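Local structure of nitrilotriacetate monooxygenase component B (Bacillus cereus ATCC 14579, 3BPK) at residues Val30-Ser35 / Ser109-Ala114; Ser48-Val53 / Phe84-Ser89; Ala132-Glu137 / Glu180-Ile185; Ser186-Ala189 / Tyr193-Leu196. The protein probably acts as an FMN-binding oxidoreductase of the flavoredoxin family, the component thought to supply reduced flavin to its partner monooxygenase. All coordinates share one frame; numbering follows the deposited sequence.

Contact 1 of 4, residues Val30-Ser35 / Ser109-Ala114; sequences VAFVTS and SEIELA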
loop_
_atom_site.group_PDB
_atom_site.type_symbol
_atom_site.label_atom_id
_atom_site.label_comp_id
_atom_site.label_asym_id
_atom_site.label_seq_id
_atom_site.Cartn_x
_atom_site.Cartn_y
_atom_site.Cartn_z
ATOM N N VAL B 30 -3.146 -1.014 -7.691
ATOM C CA VAL B 30 -3.788 -2.335 -7.790
ATOM C C VAL B 30 -2.815 -3.353 -8.376
ATOM O O VAL B 30 -2.360 -3.193 -9.536
ATOM C CB VAL B 30 -5.094 -2.253 -8.686
ATOM C CG1 VAL B 30 -5.795 -3.602 -8.827
ATOM C CG2 VAL B 30 -6.098 -1.239 -8.080
ATOM N N ALA B 31 -2.484 -4.363 -7.572
ATOM C CA ALA B 31 -1.618 -5.454 -8.038
ATOM C C ALA B 31 -2.478 -6.484 -8.761
ATOM O O ALA B 31 -3.440 -7.007 -8.181
ATOM C CB ALA B 31 -0.895 -6.122 -6.861
ATOM N N PHE B 32 -2.121 -6.822 -10.007
ATOM C CA PHE B 32 -2.806 -7.928 -10.673
ATOM C C PHE B 32 -1.858 -9.109 -10.528
ATOM O O PHE B 32 -0.731 -9.072 -11.063
ATOM C CB PHE B 32 -3.082 -7.623 -12.132
ATOM C CG PHE B 32 -3.739 -8.743 -12.827
ATOM C CD1 PHE B 32 -5.001 -9.170 -12.418
ATOM C CD2 PHE B 32 -3.107 -9.384 -13.917
ATOM C CE1 PHE B 32 -5.621 -10.245 -13.050
ATOM C CE2 PHE B 32 -3.723 -10.451 -14.543
ATOM C CZ PHE B 32 -4.984 -10.873 -14.129
ATOM N N VAL B 33 -2.285 -10.111 -9.760
ATOM C CA VAL B 33 -1.344 -11.163 -9.313
ATOM C C VAL B 33 -1.703 -12.509 -9.921
ATOM O O VAL B 33 -2.858 -12.966 -9.783
ATOM C CB VAL B 33 -1.392 -11.321 -7.776
ATOM C CG1 VAL B 33 -0.416 -12.428 -7.299
ATOM C CG2 VAL B 33 -1.001 -10.001 -7.082
ATOM N N THR B 34 -0.716 -13.145 -10.577
ATOM C CA THR B 34 -0.916 -14.509 -11.104
ATOM C C THR B 34 -0.149 -15.501 -10.241
ATOM O O THR B 34 0.913 -15.193 -9.661
ATOM C CB THR B 34 -0.497 -14.683 -12.587
ATOM O OG1 THR B 34 0.861 -14.259 -12.773
ATOM C CG2 THR B 34 -1.420 -13.878 -13.473
ATOM N N SER B 35 -0.704 -16.706 -10.164
ATOM C CA SER B 35 -0.171 -17.753 -9.310
ATOM C C SER B 35 -0.688 -19.064 -9.904
ATOM O O SER B 35 -1.634 -19.059 -10.716
ATOM C CB SER B 35 -0.670 -17.562 -7.849
ATOM O OG SER B 35 -2.092 -17.686 -7.753
ATOM N N SER B 109 -9.104 -20.997 -14.560
ATOM C CA SER B 109 -8.192 -19.892 -14.854
ATOM C C SER B 109 -8.938 -18.614 -15.189
ATOM O O SER B 109 -9.553 -18.506 -16.263
ATOM C CB SER B 109 -7.285 -20.257 -16.036
ATOM O OG SER B 109 -6.459 -19.144 -16.395
ATOM N N GLU B 110 -8.832 -17.608 -14.315
ATOM C CA GLU B 110 -9.418 -16.308 -14.619
ATOM C C GLU B 110 -8.710 -15.683 -15.802
ATOM O O GLU B 110 -9.282 -14.874 -16.515
ATOM C CB GLU B 110 -9.288 -15.355 -13.427
ATOM C CG GLU B 110 -10.054 -15.777 -12.182
ATOM C CD GLU B 110 -9.256 -16.686 -11.242
ATOM O OE1 GLU B 110 -8.160 -17.190 -11.600
ATOM O OE2 GLU B 110 -9.762 -16.907 -10.118
ATOM N N ILE B 111 -7.434 -16.024 -15.988
ATOM C CA ILE B 111 -6.659 -15.487 -17.084
ATOM C C ILE B 111 -7.295 -15.880 -18.422
ATOM O O ILE B 111 -7.531 -15.021 -19.274
ATOM C CB ILE B 111 -5.194 -15.976 -16.996
ATOM C CG1 ILE B 111 -4.552 -15.464 -15.693
ATOM C CG2 ILE B 111 -4.391 -15.572 -18.230
ATOM C CD1 ILE B 111 -4.779 -13.950 -15.404
ATOM N N GLU B 112 -7.579 -17.179 -18.576
ATOM C CA GLU B 112 -8.210 -17.638 -19.822
ATOM C C GLU B 112 -9.647 -17.098 -19.975
ATOM O O GLU B 112 -10.062 -16.680 -21.098
ATOM C CB GLU B 112 -8.130 -19.174 -19.931
ATOM C CG GLU B 112 -6.699 -19.735 -19.983
ATOM C CD GLU B 112 -5.892 -19.378 -21.234
ATOM O OE1 GLU B 112 -6.427 -18.731 -22.173
ATOM O OE2 GLU B 112 -4.687 -19.708 -21.247
ATOM N N LEU B 113 -10.413 -17.056 -18.879
ATOM C CA LEU B 113 -11.747 -16.456 -18.915
ATOM C C LEU B 113 -11.722 -15.012 -19.429
ATOM O O LEU B 113 -12.577 -14.612 -20.234
ATOM C CB LEU B 113 -12.386 -16.497 -17.526
ATOM C CG LEU B 113 -13.777 -15.851 -17.356
ATOM C CD1 LEU B 113 -14.887 -16.889 -17.562
ATOM C CD2 LEU B 113 -13.916 -15.176 -15.966
ATOM N N ALA B 114 -10.740 -14.234 -18.951
ATOM C CA ALA B 114 -10.648 -12.809 -19.298
ATOM C C ALA B 114 -9.950 -12.534 -20.646
ATOM O O ALA B 114 -9.744 -11.372 -21.031
ATOM C CB ALA B 114 -9.964 -12.048 -18.143
#
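Phe32 and Thr34, on a central strand of the flavin-reductase-like split barrel, meet Ile111 on the short helix 110-113. The contact rests mainly on one methyl group: Ile111 CD1 comes in at the edge of the Phe32 ring, near its plane, where Phe32 CE2 lies 3.8 Å from Ile111 CD1. On the strand side the same methyl group also meets Thr34, whose CG2 lies 3.9 Å from Ile111 CD1. Ile111 was modelled in two conformations, so the still shorter approach of its CD1 to Phe32 CZ is doubtful.

One step further out, torsions explain how three side chains that do not start out pointing at one another still meet. Phe32 CG is anti to the backbone N (chi1 178°), which carries the ring out from the strand to the helix. Thr34 and Ile111 cross at about a right angle. The threonine keeps its two branches apart in role: CG2 is given to the isoleucine, while OG1 is hydrogen-bonded to Pro127 O. Ile97, Thr100 and Leu116 pack on the Phe32 ring as well, so this is an apolar, buried junction between the barrel wall and the helices beside it.

The helix itself is held at its start. Glu110 OE1 is bonded to Asn43 ND2 and Gly44 N, tying the first turn to the strand next to 30-35. Ser109 is the N-cap: Glu112 N donates to Ser109 OG at 3.1 Å, with a nearly straight N-H...O angle of 168°.

Contact 2 of 4, residues Ser48-Val53 / Phe84-Ser89; sequences SYFNIV and FVVHIS
Phe50 reaches across to Val86 and Ile88 inside the split barrel. The two strands involved are not partners in the sheet; each pairs with strand 28-36, which lies between them, and Phe50 and Val86 both also pack on its Ala31.

The contact between the strands is wholly apolar. Phe50 and Val86 approach from opposite directions, and Val86 CG1 meets the far end of the ring, 3.7 Å from Phe50 CZ and 3.8 Å from CE1, at a slant to the ring plane. With chi1 at 175°, Val86 sends CG1 anti to its own N and presents that methyl group to the ring, leaving CG2 turned aside. Ile88 makes a looser contact: its CD1 lies at the ring edge near the plane, 4.3 Å from Phe50 CE2. Met136 and Ile134 of strand 134-146 back Val86 and Ile88 respectively, while Ile25 of the second subunit packs on Phe50, so this core cluster reaches the dimer interface.

The polar bonds of Phe50 O and Asn51 lie at the subunit boundary. Phe50 O accepts from Asn51 ND2 of the second subunit, and the reverse bond is made by Asn51 ND2 here. The other end of that amide turns back on its own chain: Ile52 N donates to Asn51 OD1 at 2.7 Å, in the carbonyl plane on a lone pair, with an N-H...O angle of 152°.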
loop_
_atom_site.group_PDB
_atom_site.type_symbol
_atom_site.label_atom_id
_atom_site.label_comp_id
_atom_site.label_asym_id
_atom_site.label_seq_id
_atom_site.Cartn_x
_atom_site.Cartn_y
_atom_site.Cartn_z
ATOM N N SER B 48 -5.942 -4.450 -4.191
ATOM C CA SER B 48 -5.541 -3.072 -3.995
ATOM C C SER B 48 -4.785 -2.824 -2.683
ATOM O O SER B 48 -4.334 -1.692 -2.445
ATOM C CB SER B 48 -6.743 -2.127 -4.101
ATOM O OG SER B 48 -7.534 -2.195 -2.904
ATOM N N TYR B 49 -4.647 -3.868 -1.840
ATOM C CA TYR B 49 -3.887 -3.688 -0.586
ATOM C C TYR B 49 -2.437 -4.032 -0.903
ATOM O O TYR B 49 -1.895 -5.055 -0.488
ATOM C CB TYR B 49 -4.417 -4.528 0.581
ATOM C CG TYR B 49 -5.833 -4.267 1.010
ATOM C CD1 TYR B 49 -6.664 -3.315 0.388
ATOM C CD2 TYR B 49 -6.372 -5.042 2.030
ATOM C CE1 TYR B 49 -7.992 -3.160 0.792
ATOM C CE2 TYR B 49 -7.682 -4.868 2.451
ATOM C CZ TYR B 49 -8.471 -3.933 1.846
ATOM O OH TYR B 49 -9.792 -3.744 2.256
ATOM N N PHE B 50 -1.821 -3.132 -1.672
ATOM C CA PHE B 50 -0.555 -3.380 -2.374
ATOM C C PHE B 50 0.377 -2.177 -2.161
ATOM O O PHE B 50 -0.027 -1.012 -2.295
ATOM C CB PHE B 50 -0.917 -3.422 -3.868
ATOM C CG PHE B 50 0.248 -3.458 -4.839
ATOM C CD1 PHE B 50 1.373 -4.266 -4.627
ATOM C CD2 PHE B 50 0.131 -2.745 -6.035
ATOM C CE1 PHE B 50 2.390 -4.326 -5.611
ATOM C CE2 PHE B 50 1.122 -2.813 -7.006
ATOM C CZ PHE B 50 2.234 -3.602 -6.800
ATOM N N ASN B 51 1.642 -2.454 -1.857
ATOM C CA ASN B 51 2.604 -1.346 -1.874
ATOM C C ASN B 51 4.029 -1.863 -1.895
ATOM O O ASN B 51 4.284 -3.086 -1.886
ATOM C CB ASN B 51 2.388 -0.363 -0.698
ATOM C CG ASN B 51 2.614 1.096 -1.098
ATOM O OD1 ASN B 51 3.611 1.413 -1.730
ATOM N ND2 ASN B 51 1.667 1.991 -0.763
ATOM N N ILE B 52 4.968 -0.916 -1.925
ATOM C CA ILE B 52 6.392 -1.234 -1.797
ATOM C C ILE B 52 6.720 -1.513 -0.328
ATOM O O ILE B 52 6.118 -0.897 0.570
ATOM C CB ILE B 52 7.240 -0.012 -2.308
ATOM C CG1 ILE B 52 6.874 0.383 -3.756
ATOM C CG2 ILE B 52 8.716 -0.311 -2.204
ATOM C CD1 ILE B 52 7.450 1.749 -4.169
ATOM N N VAL B 53 7.689 -2.404 -0.081
ATOM C CA VAL B 53 8.202 -2.641 1.281
ATOM C C VAL B 53 9.619 -2.040 1.431
ATOM O O VAL B 53 9.898 -1.324 2.380
ATOM C CB VAL B 53 8.184 -4.151 1.639
ATOM C CG1 VAL B 53 8.961 -4.444 2.914
ATOM C CG2 VAL B 53 6.730 -4.690 1.726
ATOM N N PHE B 84 5.183 -16.022 -7.495
ATOM C CA PHE B 84 3.981 -15.404 -8.066
ATOM C C PHE B 84 4.419 -14.223 -8.900
ATOM O O PHE B 84 5.560 -13.756 -8.761
ATOM C CB PHE B 84 2.958 -14.989 -6.966
ATOM C CG PHE B 84 3.520 -14.075 -5.881
ATOM C CD1 PHE B 84 3.298 -12.680 -5.939
ATOM C CD2 PHE B 84 4.244 -14.597 -4.789
ATOM C CE1 PHE B 84 3.791 -11.834 -4.922
ATOM C CE2 PHE B 84 4.715 -13.746 -3.774
ATOM C CZ PHE B 84 4.495 -12.386 -3.843
ATOM N N VAL B 85 3.548 -13.756 -9.798
ATOM C CA VAL B 85 3.918 -12.567 -10.590
ATOM C C VAL B 85 2.995 -11.405 -10.218
ATOM O O VAL B 85 1.757 -11.578 -10.172
ATOM C CB VAL B 85 3.811 -12.851 -12.121
ATOM C CG1 VAL B 85 4.233 -11.612 -12.967
ATOM C CG2 VAL B 85 4.712 -14.049 -12.538
ATOM N N VAL B 86 3.587 -10.223 -10.029
ATOM C CA VAL B 86 2.813 -9.020 -9.720
ATOM C C VAL B 86 2.859 -8.105 -10.937
ATOM O O VAL B 86 3.960 -7.715 -11.374
ATOM C CB VAL B 86 3.377 -8.286 -8.489
ATOM C CG1 VAL B 86 2.591 -6.962 -8.289
ATOM C CG2 VAL B 86 3.271 -9.184 -7.256
ATOM N N HIS B 87 1.689 -7.762 -11.473
ATOM C CA HIS B 87 1.613 -6.890 -12.631
ATOM C C HIS B 87 1.061 -5.543 -12.194
ATOM O O HIS B 87 0.142 -5.472 -11.352
ATOM C CB HIS B 87 0.644 -7.453 -13.690
ATOM C CG HIS B 87 0.967 -8.850 -14.117
ATOM N ND1 HIS B 87 0.642 -9.949 -13.344
ATOM C CD2 HIS B 87 1.538 -9.341 -15.257
ATOM C CE1 HIS B 87 1.019 -11.058 -13.980
ATOM N NE2 HIS B 87 1.585 -10.714 -15.131
ATOM N N ILE B 88 1.596 -4.484 -12.783
ATOM C CA ILE B 88 0.996 -3.151 -12.603
ATOM C C ILE B 88 -0.285 -3.086 -13.449
ATOM O O ILE B 88 -0.315 -3.498 -14.625
ATOM C CB ILE B 88 1.968 -2.047 -13.074
ATOM C CG1 ILE B 88 3.261 -2.102 -12.240
ATOM C CG2 ILE B 88 1.314 -0.658 -13.008
ATOM C CD1 ILE B 88 3.041 -2.052 -10.731
ATOM N N SER B 89 -1.356 -2.606 -12.829
ATOM C CA SER B 89 -2.654 -2.445 -13.506
ATOM C C SER B 89 -2.731 -1.095 -14.172
ATOM O O SER B 89 -2.425 -0.060 -13.571
ATOM C CB SER B 89 -3.818 -2.585 -12.495
ATOM O OG SER B 89 -3.777 -3.833 -11.844
#

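Contact 3 of 4, residues Ala132-Glu137 / Glu180-Ile185; sequences ANIRME and EGLKPI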
loop_
_atom_site.group_PDB
_atom_site.type_symbol
_atom_site.label_atom_id
_atom_site.label_comp_id
_atom_site.label_asym_id
_atom_site.label_seq_id
_atom_site.Cartn_x
_atom_site.Cartn_y
_atom_site.Cartn_z
ATOM N N ALA B 132 0.188 -6.851 -19.592
ATOM C CA ALA B 132 0.792 -5.848 -18.704
ATOM C C ALA B 132 1.978 -5.144 -19.345
ATOM O O ALA B 132 2.761 -5.780 -20.081
ATOM C CB ALA B 132 1.249 -6.514 -17.406
ATOM N N ASN B 133 2.126 -3.846 -19.047
ATOM C CA ASN B 133 3.276 -3.070 -19.483
ATOM C C ASN B 133 4.443 -3.145 -18.471
ATOM O O ASN B 133 5.591 -2.874 -18.805
ATOM C CB ASN B 133 2.835 -1.624 -19.763
ATOM C CG ASN B 133 1.903 -1.532 -20.981
ATOM O OD1 ASN B 133 2.382 -1.492 -22.114
ATOM N ND2 ASN B 133 0.579 -1.509 -20.755
ATOM N N ILE B 134 4.133 -3.473 -17.209
ATOM C CA ILE B 134 5.187 -3.687 -16.221
ATOM C C ILE B 134 4.755 -4.884 -15.403
ATOM O O ILE B 134 3.598 -4.966 -14.933
ATOM C CB ILE B 134 5.388 -2.471 -15.258
ATOM C CG1 ILE B 134 5.750 -1.185 -16.029
ATOM C CG2 ILE B 134 6.487 -2.815 -14.163
ATOM C CD1 ILE B 134 5.814 0.072 -15.146
ATOM N N ARG B 135 5.653 -5.846 -15.283
ATOM C CA ARG B 135 5.414 -6.951 -14.362
ATOM C C ARG B 135 6.673 -7.388 -13.660
ATOM O O ARG B 135 7.804 -7.158 -14.134
ATOM C CB ARG B 135 4.719 -8.093 -15.062
ATOM C CG ARG B 135 5.603 -8.923 -15.976
ATOM C CD ARG B 135 4.788 -10.051 -16.651
ATOM N NE ARG B 135 5.720 -10.998 -17.246
ATOM C CZ ARG B 135 6.381 -10.807 -18.396
ATOM N NH1 ARG B 135 6.167 -9.742 -19.159
ATOM N NH2 ARG B 135 7.260 -11.716 -18.772
HETATM N N MSE B 136 6.476 -8.015 -12.508
HETATM C CA MSE B 136 7.579 -8.361 -11.624
HETATM C C MSE B 136 7.453 -9.802 -11.207
HETATM O O MSE B 136 6.448 -10.193 -10.612
HETATM C CB MSE B 136 7.489 -7.487 -10.364
HETATM C CG MSE B 136 7.811 -5.992 -10.672
HETATM SE SE MSE B 136 7.297 -4.815 -9.212
HETATM C CE MSE B 136 5.413 -4.772 -9.671
ATOM N N GLU B 137 8.478 -10.590 -11.516
ATOM C CA GLU B 137 8.510 -11.977 -11.050
ATOM C C GLU B 137 8.920 -11.908 -9.605
ATOM O O GLU B 137 9.939 -11.252 -9.269
ATOM C CB GLU B 137 9.545 -12.797 -11.817
ATOM C CG GLU B 137 9.264 -12.885 -13.311
ATOM C CD GLU B 137 10.319 -13.690 -14.071
ATOM O OE1 GLU B 137 10.951 -14.582 -13.461
ATOM O OE2 GLU B 137 10.453 -13.435 -15.289
ATOM N N GLU B 180 2.675 9.139 -17.149
ATOM C CA GLU B 180 1.556 9.413 -18.058
ATOM C C GLU B 180 1.477 8.421 -19.216
ATOM O O GLU B 180 0.394 8.193 -19.755
ATOM C CB GLU B 180 1.556 10.851 -18.582
ATOM C CG GLU B 180 0.513 11.760 -17.900
ATOM C CD GLU B 180 -0.928 11.214 -17.963
ATOM O OE1 GLU B 180 -1.596 11.200 -16.900
ATOM O OE2 GLU B 180 -1.383 10.779 -19.056
ATOM N N GLY B 181 2.592 7.808 -19.601
ATOM C CA GLY B 181 2.544 6.745 -20.598
ATOM C C GLY B 181 2.002 5.443 -20.021
ATOM O O GLY B 181 1.312 4.688 -20.697
ATOM N N LEU B 182 2.295 5.193 -18.741
ATOM C CA LEU B 182 1.809 3.997 -18.049
ATOM C C LEU B 182 0.289 3.998 -17.864
ATOM O O LEU B 182 -0.357 2.964 -18.053
ATOM C CB LEU B 182 2.493 3.890 -16.694
ATOM C CG LEU B 182 2.084 2.694 -15.808
ATOM C CD1 LEU B 182 2.332 1.293 -16.474
ATOM C CD2 LEU B 182 2.782 2.787 -14.437
ATOM N N LYS B 183 -0.273 5.146 -17.467
ATOM C CA LYS B 183 -1.716 5.255 -17.186
ATOM C C LYS B 183 -2.159 4.222 -16.137
ATOM O O LYS B 183 -3.077 3.411 -16.336
ATOM C CB LYS B 183 -2.562 5.161 -18.453
ATOM C CG LYS B 183 -2.245 6.289 -19.419
ATOM C CD LYS B 183 -3.146 6.272 -20.618
ATOM C CE LYS B 183 -3.257 7.677 -21.230
ATOM N NZ LYS B 183 -1.924 8.343 -21.480
ATOM N N PRO B 184 -1.509 4.269 -14.977
ATOM C CA PRO B 184 -1.860 3.293 -13.942
ATOM C C PRO B 184 -3.286 3.528 -13.458
ATOM O O PRO B 184 -3.780 4.669 -13.507
ATOM C CB PRO B 184 -0.858 3.611 -12.835
ATOM C CG PRO B 184 -0.604 5.139 -12.991
ATOM C CD PRO B 184 -0.517 5.259 -14.521
ATOM N N ILE B 185 -3.952 2.460 -13.020
ATOM C CA ILE B 185 -5.270 2.632 -12.391
ATOM C C ILE B 185 -5.200 2.379 -10.882
ATOM O O ILE B 185 -4.335 1.612 -10.394
ATOM C CB ILE B 185 -6.379 1.791 -13.073
ATOM C CG1 ILE B 185 -6.097 0.314 -12.956
ATOM C CG2 ILE B 185 -6.616 2.213 -14.547
ATOM C CD1 ILE B 185 -6.810 -0.302 -11.795
#
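Ile134 and Leu182 make the close part of this contact, methyl group against methyl group. Ile134 CD1 sits over the fork of the leucine, 3.9 Å from Leu182 CD1 and 4.1 Å from CD2, and the two side chains cross at about a right angle. Leu182 has CG anti to its backbone N (chi1 179°), which throws both methyl groups from the end of the short helix 179-182 to the beginning of strand 134-146. No hydrogen bond joins the segments; what passes between them is van der Waals packing.

At Asn133 the fit is slacker. Its CB stands 4.4 Å from Leu182 CD1, and the amide is turned to Asp90, whose OD2 accepts from ND2. The residue is partly exposed and was modelled in two conformations.

The solvent side is made by Glu180, Gly181 and Lys183. Lys183 leaves the helix with positive phi, and its long side chain folds back so that NZ donates to Glu180 O at 2.9 Å, nearly in line with the C=O, giving a carbonyl of the helix a partner. A weak salt bridge to Glu180 OE2 would add to this, but it depends on one of two conformers of that glutamate and is doubtful.

In the split barrel, the backbones of Asn133 and Arg135 bond to Ala168 and His166 of strand 155-168, and Ile134 is touched by Ser24 of the second subunit. The contact thus lays the short helix 179-182 over the start of strand 134-146, near the dimer interface, before the chain runs on through Pro184 to strand 186-187.

Contact 4 of 4, residues Ser186-Ala189 / Tyr193-Leu196; sequences SRLA and YAKL
Tyr193, Ser186 and Ala194 bury most of this contact, an antiparallel beta hairpin of strands 186-187 and 192-194 at the margin of the main sheet.

Tyr193 packs across the non-hydrogen-bonded pair it forms with Arg187. The arginine chain bends at chi2 (81°) and lays CD over one face of the ring, 3.5 Å from the Tyr193 centroid and displaced toward the rim: a CH-pi contact. Beyond CD the guanidinium runs nearly parallel to the ring, the planes 14° apart, and has the phenol OH over one of its faces, with Arg187 NE 3.6 Å from Tyr193 OH. The charge finds its polar partner in the turn, where Arg187 NH2 bonds to Gly190 O.

Ser186 and Ala194 form the hydrogen-bonded pair. Ser186 N donates to Ala194 O at 2.9 Å, in the carbonyl plane, and Ala194 N returns a bond to Ser186 O at 2.8 Å, arriving 35° above that carbonyl's plane. Their side chains share the face away from Tyr193; Ala194 CB has Ser186 OG at 3.6 Å, and Leu188 CD1 closes over it at 4.0 Å. A water bound to Lys195 O is weakly linked to Ser186 OG. Ser186 and Tyr193 were each modelled in two conformations, so these OG contacts and the finer ring distances hold for one copy.

Tyr193 and Ala194 also pair with a strand of the second subunit, extending the sheet across the dimer. Backbone bonds therefore set the register of the hairpin, while the CH-pi contact joins the two strands on one face and brings the guanidinium to the Gly190 carbonyl.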
loop_
_atom_site.group_PDB
_atom_site.type_symbol
_atom_site.label_atom_id
_atom_site.label_comp_id
_atom_site.label_asym_id
_atom_site.label_seq_id
_atom_site.Cartn_x
_atom_site.Cartn_y
_atom_site.Cartn_z
ATOM N N SER B 186 -6.088 3.044 -10.139
ATOM C CA SER B 186 -6.116 2.875 -8.700
ATOM C C SER B 186 -7.528 2.606 -8.228
ATOM O O SER B 186 -8.483 2.867 -8.943
ATOM C CB SER B 186 -5.532 4.102 -8.007
ATOM O OG SER B 186 -6.178 5.294 -8.442
ATOM N N ARG B 187 -7.635 2.085 -7.016
ATOM C CA ARG B 187 -8.924 1.720 -6.419
ATOM C C ARG B 187 -9.349 2.748 -5.364
ATOM O O ARG B 187 -8.538 3.223 -4.562
ATOM C CB ARG B 187 -8.836 0.340 -5.793
ATOM C CG ARG B 187 -10.157 -0.232 -5.340
ATOM C CD ARG B 187 -10.994 -0.847 -6.411
ATOM N NE ARG B 187 -12.233 -1.336 -5.805
ATOM C CZ ARG B 187 -12.410 -2.549 -5.270
ATOM N NH1 ARG B 187 -11.423 -3.463 -5.278
ATOM N NH2 ARG B 187 -13.592 -2.867 -4.730
ATOM N N LEU B 188 -10.647 3.059 -5.368
ATOM C CA LEU B 188 -11.204 3.899 -4.315
ATOM C C LEU B 188 -12.197 3.060 -3.493
ATOM O O LEU B 188 -12.033 1.843 -3.372
ATOM C CB LEU B 188 -11.870 5.138 -4.926
ATOM C CG LEU B 188 -11.019 5.949 -5.913
ATOM C CD1 LEU B 188 -11.854 7.144 -6.382
ATOM C CD2 LEU B 188 -9.702 6.457 -5.296
ATOM N N ALA B 189 -13.239 3.682 -2.957
ATOM C CA ALA B 189 -14.217 2.907 -2.224
ATOM C C ALA B 189 -15.264 2.328 -3.181
ATOM O O ALA B 189 -15.429 2.829 -4.281
ATOM C CB ALA B 189 -14.866 3.774 -1.136
ATOM N N TYR B 193 -12.988 3.338 -9.216
ATOM C CA TYR B 193 -11.562 3.374 -9.496
ATOM C C TYR B 193 -11.171 4.791 -9.868
ATOM O O TYR B 193 -12.046 5.680 -9.974
ATOM C CB TYR B 193 -11.253 2.400 -10.616
ATOM C CG TYR B 193 -11.489 0.969 -10.201
ATOM C CD1 TYR B 193 -10.420 0.074 -10.055
ATOM C CD2 TYR B 193 -12.789 0.506 -9.943
ATOM C CE1 TYR B 193 -10.645 -1.235 -9.662
ATOM C CE2 TYR B 193 -13.022 -0.792 -9.539
ATOM C CZ TYR B 193 -11.955 -1.661 -9.406
ATOM O OH TYR B 193 -12.201 -2.957 -9.011
ATOM N N ALA B 194 -9.871 5.037 -10.060
ATOM C CA ALA B 194 -9.430 6.352 -10.480
ATOM C C ALA B 194 -8.257 6.231 -11.444
ATOM O O ALA B 194 -7.379 5.403 -11.249
ATOM C CB ALA B 194 -9.068 7.222 -9.289
ATOM N N LYS B 195 -8.269 7.061 -12.483
ATOM C CA LYS B 195 -7.100 7.240 -13.358
ATOM C C LYS B 195 -6.067 8.064 -12.609
ATOM O O LYS B 195 -6.359 8.583 -11.526
ATOM C CB LYS B 195 -7.507 7.958 -14.649
ATOM C CG LYS B 195 -8.602 7.264 -15.376
ATOM C CD LYS B 195 -8.947 8.028 -16.643
ATOM C CE LYS B 195 -10.224 7.463 -17.211
ATOM N NZ LYS B 195 -10.484 8.125 -18.514
ATOM N N LEU B 196 -4.864 8.201 -13.184
ATOM C CA LEU B 196 -3.798 8.938 -12.547
ATOM C C LEU B 196 -4.189 10.415 -12.536
ATOM O O LEU B 196 -4.605 10.967 -13.573
ATOM C CB LEU B 196 -2.467 8.743 -13.304
ATOM C CG LEU B 196 -1.227 9.411 -12.677
ATOM C CD1 LEU B 196 -0.926 8.875 -11.257
ATOM C CD2 LEU B 196 -0.039 9.240 -13.603
HETATM O O HOH W 1 -5.890 8.637 -8.799
#

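In the fold
All four contacts are largely buried, but to different depths. The touching residues of contacts 1 and 2 are wholly buried, and contact 2 is the most central, its centre about 4 Å from that of the chain; it lies nested within the loop closed by contact 1. Contacts 3 and 4 sit farther out, their centres about 13 Å from the chain's, and include partly exposed members. Strand 28-36 carries one side of contact 1 and pairs with strand 186-187 of contact 4; strand 83-88 of contact 2 pairs with strand 134-146 of contact 3. Contacts 1 to 3 join their segments by apolar contacts, with no hydrogen bond across, whereas contact 4 adds backbone hydrogen bonds. Contacts 2, 3 and 4 touch the second subunit; contact 1 does not.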